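Putative NAD(P)H nitroreductase ydfN (PDB 3BEM) is a putative FMN-dependent NAD(P)H nitroreductase, a homodimeric flavoprotein that may contribute to the degradation of aromatic compounds. Local coordinates at residues H33-V47 / M152-D164. The protein carries 3 engineered substitutions. Numbering follows the deposited sequence. Where two conformers were deposited one is given.
Engineered in segment 152-164: Ala159 (natural residue Lys), Ala160 (natural residue Glu), Ala161 (natural residue Lys). With PGO (S-1,2-propanediol), chain H.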
loop_
_atom_site.group_PDB
_atom_site.type_symbol
_atom_site.label_atom_id
_atom_site.label_comp_id
_atom_site.label_asym_id
_atom_site.label_seq_id
_atom_site.Cartn_x
_atom_site.Cartn_y
_atom_site.Cartn_z
ATOM N N HIS B 33 4.248 -18.975 -19.900
ATOM C CA HIS B 33 3.626 -19.006 -18.598
ATOM C C HIS B 33 2.308 -18.245 -18.616
ATOM O O HIS B 33 2.118 -17.235 -17.923
ATOM C CB HIS B 33 4.651 -18.487 -17.569
ATOM C CG HIS B 33 5.869 -19.348 -17.525
ATOM N ND1 HIS B 33 5.914 -20.530 -16.817
ATOM C CD2 HIS B 33 7.045 -19.248 -18.174
ATOM C CE1 HIS B 33 7.097 -21.088 -16.982
ATOM N NE2 HIS B 33 7.805 -20.330 -17.805
ATOM N N PRO B 34 1.347 -18.731 -19.378
ATOM C CA PRO B 34 0.073 -18.004 -19.435
ATOM C C PRO B 34 -0.559 -17.984 -18.073
ATOM O O PRO B 34 -0.441 -18.942 -17.318
ATOM C CB PRO B 34 -0.755 -18.809 -20.464
ATOM C CG PRO B 34 -0.125 -20.115 -20.507
ATOM C CD PRO B 34 1.319 -19.970 -20.173
ATOM N N ILE B 35 -1.231 -16.880 -17.774
ATOM C CA ILE B 35 -2.026 -16.743 -16.556
ATOM C C ILE B 35 -3.503 -16.660 -16.904
ATOM O O ILE B 35 -3.847 -16.070 -17.917
ATOM C CB ILE B 35 -1.541 -15.526 -15.738
ATOM C CG1 ILE B 35 -2.017 -15.601 -14.273
ATOM C CG2 ILE B 35 -1.991 -14.231 -16.343
ATOM C CD1 ILE B 35 -1.435 -14.526 -13.321
ATOM N N THR B 36 -4.353 -17.302 -16.093
ATOM C CA THR B 36 -5.774 -17.382 -16.397
ATOM C C THR B 36 -6.561 -16.464 -15.480
ATOM O O THR B 36 -6.071 -16.026 -14.423
ATOM C CB THR B 36 -6.271 -18.817 -16.244
ATOM O OG1 THR B 36 -6.284 -19.216 -14.859
ATOM C CG2 THR B 36 -5.373 -19.769 -17.035
ATOM N N LYS B 37 -7.783 -16.158 -15.899
ATOM C CA LYS B 37 -8.712 -15.449 -15.025
ATOM C C LYS B 37 -8.898 -16.203 -13.704
ATOM O O LYS B 37 -9.048 -15.560 -12.640
ATOM C CB LYS B 37 -10.063 -15.204 -15.724
ATOM C CG LYS B 37 -9.971 -14.237 -16.886
ATOM C CD LYS B 37 -11.345 -13.993 -17.540
ATOM C CE LYS B 37 -11.227 -13.282 -18.868
ATOM N NZ LYS B 37 -12.571 -13.096 -19.496
ATOM N N GLU B 38 -8.878 -17.537 -13.714
ATOM C CA GLU B 38 -8.974 -18.320 -12.467
ATOM C C GLU B 38 -7.789 -18.063 -11.511
ATOM O O GLU B 38 -7.967 -17.895 -10.306
ATOM C CB GLU B 38 -9.072 -19.816 -12.774
ATOM C CG GLU B 38 -10.365 -20.234 -13.484
ATOM C CD GLU B 38 -10.150 -21.307 -14.536
ATOM O OE1 GLU B 38 -8.992 -21.649 -14.842
ATOM O OE2 GLU B 38 -11.140 -21.809 -15.074
ATOM N N ASP B 39 -6.562 -18.067 -12.055
ATOM C CA ASP B 39 -5.357 -17.743 -11.252
ATOM C C ASP B 39 -5.535 -16.404 -10.575
ATOM O O ASP B 39 -5.244 -16.235 -9.386
ATOM C CB ASP B 39 -4.125 -17.634 -12.138
ATOM C CG ASP B 39 -3.689 -18.952 -12.762
ATOM O OD1 ASP B 39 -3.747 -20.002 -12.076
ATOM O OD2 ASP B 39 -3.237 -18.948 -13.945
ATOM N N LEU B 40 -5.968 -15.434 -11.353
ATOM C CA LEU B 40 -6.061 -14.066 -10.910
ATOM C C LEU B 40 -7.219 -13.860 -9.940
ATOM O O LEU B 40 -7.083 -13.167 -8.940
ATOM C CB LEU B 40 -6.177 -13.116 -12.102
ATOM C CG LEU B 40 -4.803 -12.909 -12.831
ATOM C CD1 LEU B 40 -4.994 -12.580 -14.287
ATOM C CD2 LEU B 40 -3.902 -11.909 -12.074
ATOM N N ASN B 41 -8.355 -14.477 -10.224
ATOM C CA ASN B 41 -9.486 -14.346 -9.334
ATOM C C ASN B 41 -9.184 -14.845 -7.900
ATOM O O ASN B 41 -9.575 -14.227 -6.932
ATOM C CB ASN B 41 -10.692 -15.082 -9.919
ATOM C CG ASN B 41 -11.355 -14.328 -11.079
ATOM O OD1 ASN B 41 -11.214 -13.105 -11.255
ATOM N ND2 ASN B 41 -12.153 -15.074 -11.846
ATOM N N GLU B 42 -8.388 -15.878 -7.754
ATOM C CA GLU B 42 -7.947 -16.295 -6.442
ATOM C C GLU B 42 -7.135 -15.222 -5.680
ATOM O O GLU B 42 -7.371 -14.991 -4.500
ATOM C CB GLU B 42 -7.116 -17.565 -6.560
ATOM C CG GLU B 42 -6.600 -18.058 -5.216
ATOM C CD GLU B 42 -5.764 -19.319 -5.303
ATOM O OE1 GLU B 42 -5.370 -19.736 -6.413
ATOM O OE2 GLU B 42 -5.476 -19.889 -4.236
HETATM N N MSE B 43 -6.264 -14.516 -6.389
HETATM C CA MSE B 43 -5.520 -13.439 -5.808
HETATM C C MSE B 43 -6.459 -12.281 -5.436
HETATM O O MSE B 43 -6.337 -11.679 -4.372
HETATM C CB MSE B 43 -4.408 -12.971 -6.774
HETATM C CG MSE B 43 -3.493 -14.060 -7.152
HETATM SE SE MSE B 43 -2.314 -13.407 -8.581
HETATM C CE MSE B 43 -1.861 -15.069 -9.360
ATOM N N PHE B 44 -7.427 -11.989 -6.318
ATOM C CA PHE B 44 -8.342 -10.870 -6.111
ATOM C C PHE B 44 -9.306 -11.134 -4.943
ATOM O O PHE B 44 -9.762 -10.188 -4.295
ATOM C CB PHE B 44 -9.069 -10.513 -7.390
ATOM C CG PHE B 44 -8.218 -9.835 -8.422
ATOM C CD1 PHE B 44 -7.474 -8.706 -8.113
ATOM C CD2 PHE B 44 -8.203 -10.300 -9.742
ATOM C CE1 PHE B 44 -6.686 -8.063 -9.092
ATOM C CE2 PHE B 44 -7.423 -9.657 -10.721
ATOM C CZ PHE B 44 -6.710 -8.535 -10.382
ATOM N N GLU B 45 -9.605 -12.411 -4.648
ATOM C CA GLU B 45 -10.403 -12.717 -3.440
ATOM C C GLU B 45 -9.681 -12.257 -2.166
ATOM O O GLU B 45 -10.319 -11.818 -1.199
ATOM C CB GLU B 45 -10.729 -14.192 -3.354
ATOM C CG GLU B 45 -11.738 -14.636 -4.354
ATOM C CD GLU B 45 -13.205 -14.206 -4.119
ATOM O OE1 GLU B 45 -13.600 -13.945 -2.971
ATOM O OE2 GLU B 45 -13.983 -14.167 -5.110
ATOM N N LEU B 46 -8.352 -12.369 -2.153
ATOM C CA LEU B 46 -7.603 -11.868 -1.019
ATOM C C LEU B 46 -7.541 -10.351 -1.012
ATOM O O LEU B 46 -7.660 -9.722 0.031
ATOM C CB LEU B 46 -6.162 -12.430 -1.012
ATOM C CG LEU B 46 -6.069 -13.944 -0.863
ATOM C CD1 LEU B 46 -4.584 -14.346 -0.857
ATOM C CD2 LEU B 46 -6.782 -14.492 0.367
ATOM N N VAL B 47 -7.287 -9.759 -2.183
ATOM C CA VAL B 47 -7.296 -8.278 -2.366
ATOM C C VAL B 47 -8.601 -7.672 -1.840
ATOM O O VAL B 47 -8.569 -6.603 -1.236
ATOM C CB VAL B 47 -7.040 -7.931 -3.853
ATOM C CG1 VAL B 47 -7.215 -6.490 -4.091
ATOM C CG2 VAL B 47 -5.604 -8.412 -4.212
HETATM N N MSE B 152 -0.287 -3.594 -2.720
HETATM C CA MSE B 152 0.661 -4.374 -1.946
HETATM C C MSE B 152 0.089 -5.744 -1.602
HETATM O O MSE B 152 0.772 -6.769 -1.665
HETATM C CB MSE B 152 1.068 -3.626 -0.692
HETATM C CG MSE B 152 2.105 -4.294 0.144
HETATM SE SE MSE B 152 3.920 -4.155 -0.602
HETATM C CE MSE B 152 4.137 -5.901 -1.408
HETATM N N MSE B 153 -1.197 -5.756 -1.236
HETATM C CA MSE B 153 -1.901 -7.000 -0.999
HETATM C C MSE B 153 -1.919 -7.865 -2.265
HETATM O O MSE B 153 -1.695 -9.086 -2.197
HETATM C CB MSE B 153 -3.329 -6.746 -0.467
HETATM C CG MSE B 153 -4.116 -8.007 -0.292
HETATM SE SE MSE B 153 -3.579 -8.963 1.234
HETATM C CE MSE B 153 -4.623 -7.937 2.650
ATOM N N PHE B 154 -2.162 -7.251 -3.415
ATOM C CA PHE B 154 -2.105 -8.025 -4.686
ATOM C C PHE B 154 -0.739 -8.707 -4.876
ATOM O O PHE B 154 -0.661 -9.889 -5.191
ATOM C CB PHE B 154 -2.431 -7.175 -5.913
ATOM C CG PHE B 154 -2.366 -7.988 -7.200
ATOM C CD1 PHE B 154 -3.397 -8.854 -7.541
ATOM C CD2 PHE B 154 -1.192 -8.045 -7.938
ATOM C CE1 PHE B 154 -3.287 -9.667 -8.639
ATOM C CE2 PHE B 154 -1.082 -8.871 -9.033
ATOM C CZ PHE B 154 -2.145 -9.681 -9.379
HETATM N N MSE B 155 0.323 -7.939 -4.732
HETATM C CA MSE B 155 1.666 -8.453 -4.961
HETATM C C MSE B 155 2.014 -9.614 -4.000
HETATM O O MSE B 155 2.646 -10.564 -4.417
HETATM C CB MSE B 155 2.687 -7.297 -4.979
HETATM C CG MSE B 155 2.485 -6.425 -6.152
HETATM SE SE MSE B 155 3.976 -5.147 -6.201
HETATM C CE MSE B 155 3.208 -3.783 -5.016
ATOM N N LEU B 156 1.653 -9.502 -2.706
ATOM C CA LEU B 156 1.900 -10.590 -1.753
ATOM C C LEU B 156 1.032 -11.821 -2.059
ATOM O O LEU B 156 1.520 -12.949 -1.938
ATOM C CB LEU B 156 1.722 -10.134 -0.330
ATOM C CG LEU B 156 2.873 -9.190 0.123
ATOM C CD1 LEU B 156 2.359 -8.439 1.365
ATOM C CD2 LEU B 156 4.224 -9.934 0.327
ATOM N N SER B 157 -0.203 -11.593 -2.521
ATOM C CA SER B 157 -1.053 -12.708 -2.987
ATOM C C SER B 157 -0.417 -13.443 -4.176
ATOM O O SER B 157 -0.358 -14.655 -4.232
ATOM C CB SER B 157 -2.442 -12.188 -3.369
ATOM O OG SER B 157 -3.095 -11.552 -2.262
ATOM N N ALA B 158 0.064 -12.672 -5.151
ATOM C CA ALA B 158 0.749 -13.230 -6.298
ATOM C C ALA B 158 1.950 -14.055 -5.914
ATOM O O ALA B 158 2.131 -15.175 -6.362
ATOM C CB ALA B 158 1.110 -12.118 -7.270
ATOM N N ALA B 159 2.725 -13.530 -4.983
ATOM C CA ALA B 159 3.912 -14.207 -4.479
ATOM C C ALA B 159 3.551 -15.509 -3.795
ATOM O O ALA B 159 4.183 -16.543 -4.014
ATOM C CB ALA B 159 4.682 -13.292 -3.504
ATOM N N ALA B 160 2.487 -15.467 -3.007
ATOM C CA ALA B 160 2.018 -16.637 -2.323
ATOM C C ALA B 160 1.544 -17.700 -3.300
ATOM O O ALA B 160 1.626 -18.937 -3.008
ATOM C CB ALA B 160 0.940 -16.306 -1.340
ATOM N N ALA B 161 1.072 -17.254 -4.456
ATOM C CA ALA B 161 0.566 -18.158 -5.487
ATOM C C ALA B 161 1.646 -18.652 -6.407
ATOM O O ALA B 161 1.379 -19.553 -7.215
ATOM C CB ALA B 161 -0.599 -17.504 -6.289
ATOM N N GLY B 162 2.868 -18.187 -6.204
ATOM C CA GLY B 162 4.000 -18.623 -6.983
ATOM C C GLY B 162 4.310 -17.808 -8.224
ATOM O O GLY B 162 5.128 -18.250 -9.066
ATOM N N TRP B 163 3.765 -16.602 -8.303
ATOM C CA TRP B 163 4.012 -15.721 -9.442
ATOM C C TRP B 163 4.947 -14.569 -9.044
ATOM O O TRP B 163 4.983 -14.133 -7.872
ATOM C CB TRP B 163 2.691 -15.155 -9.946
ATOM C CG TRP B 163 1.800 -16.160 -10.566
ATOM C CD1 TRP B 163 0.881 -16.953 -9.926
ATOM C CD2 TRP B 163 1.732 -16.514 -11.956
ATOM N NE1 TRP B 163 0.253 -17.777 -10.824
ATOM C CE2 TRP B 163 0.744 -17.525 -12.084
ATOM C CE3 TRP B 163 2.398 -16.071 -13.102
ATOM C CZ2 TRP B 163 0.421 -18.104 -13.317
ATOM C CZ3 TRP B 163 2.077 -16.638 -14.313
ATOM C CH2 TRP B 163 1.099 -17.651 -14.419
ATOM N N ASP B 164 5.633 -14.018 -10.034
ATOM C CA ASP B 164 6.436 -12.804 -9.858
ATOM C C ASP B 164 5.679 -11.574 -10.347
ATOM O O ASP B 164 4.879 -11.650 -11.259
ATOM C CB ASP B 164 7.747 -12.943 -10.613
ATOM C CG ASP B 164 8.526 -14.134 -10.118
ATOM O OD1 ASP B 164 8.796 -14.201 -8.870
ATOM O OD2 ASP B 164 8.801 -15.028 -10.919
HETATM C C1 PGO H . -1.570 -15.102 -21.113
HETATM C C2 PGO H . -3.029 -14.653 -21.180
HETATM C C3 PGO H . -3.479 -14.424 -22.635
HETATM O O1 PGO H . -0.982 -14.960 -19.814
HETATM O O2 PGO H . -3.864 -15.634 -20.516
HETATM O O HOH W 1 -1.983 -19.410 -9.711
#
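Met43, a selenomethionine, pushes from helix 37-47 into a hole formed by Phe154, Ser157, Ala158 and the engineered Ala161. Its chain runs extended beyond CG (chi2 171°, chi3 -156°), carrying SE to 3.8 Å from Phe154 CZ in an oblique Met-aromatic contact and CE to 3.4 Å from Trp163 CD1. Phe154 returns the knob, lodging among Leu40, Met43, Phe44 and Val47; Leu40 CD2 meets its ring edge in plane, 3.9 Å from CZ. Ser157 OG, against Leu46 CB (3.4 Å), donates a hydrogen bond to Met153 O, 2.8 Å. This is knobs-into-holes packing of two helices in the nitroreductase fold, with Ile194 of strand 186-195 touching Met43, Ala158 and Trp163. Past the Schellman turn at Gly162 the packing stays tight: Ile35 CD1 makes a CH-pi contact over one face of the Trp163 six-membered ring, 3.8 Å from its centroid. The indole N-H turns to a partly exposed side, where one water links Trp163 NE1 to Asp39 OD1, each 3.0 Å away. A leucine in place of Trp163 would probably take the flat surface from Ile35 CD1 and leave this water without its indole donor. OD2, the other Asp39 oxygen, accepts from Thr36 N while Asp39 N donates to Thr36 OG1, a capping box starting helix 37-47.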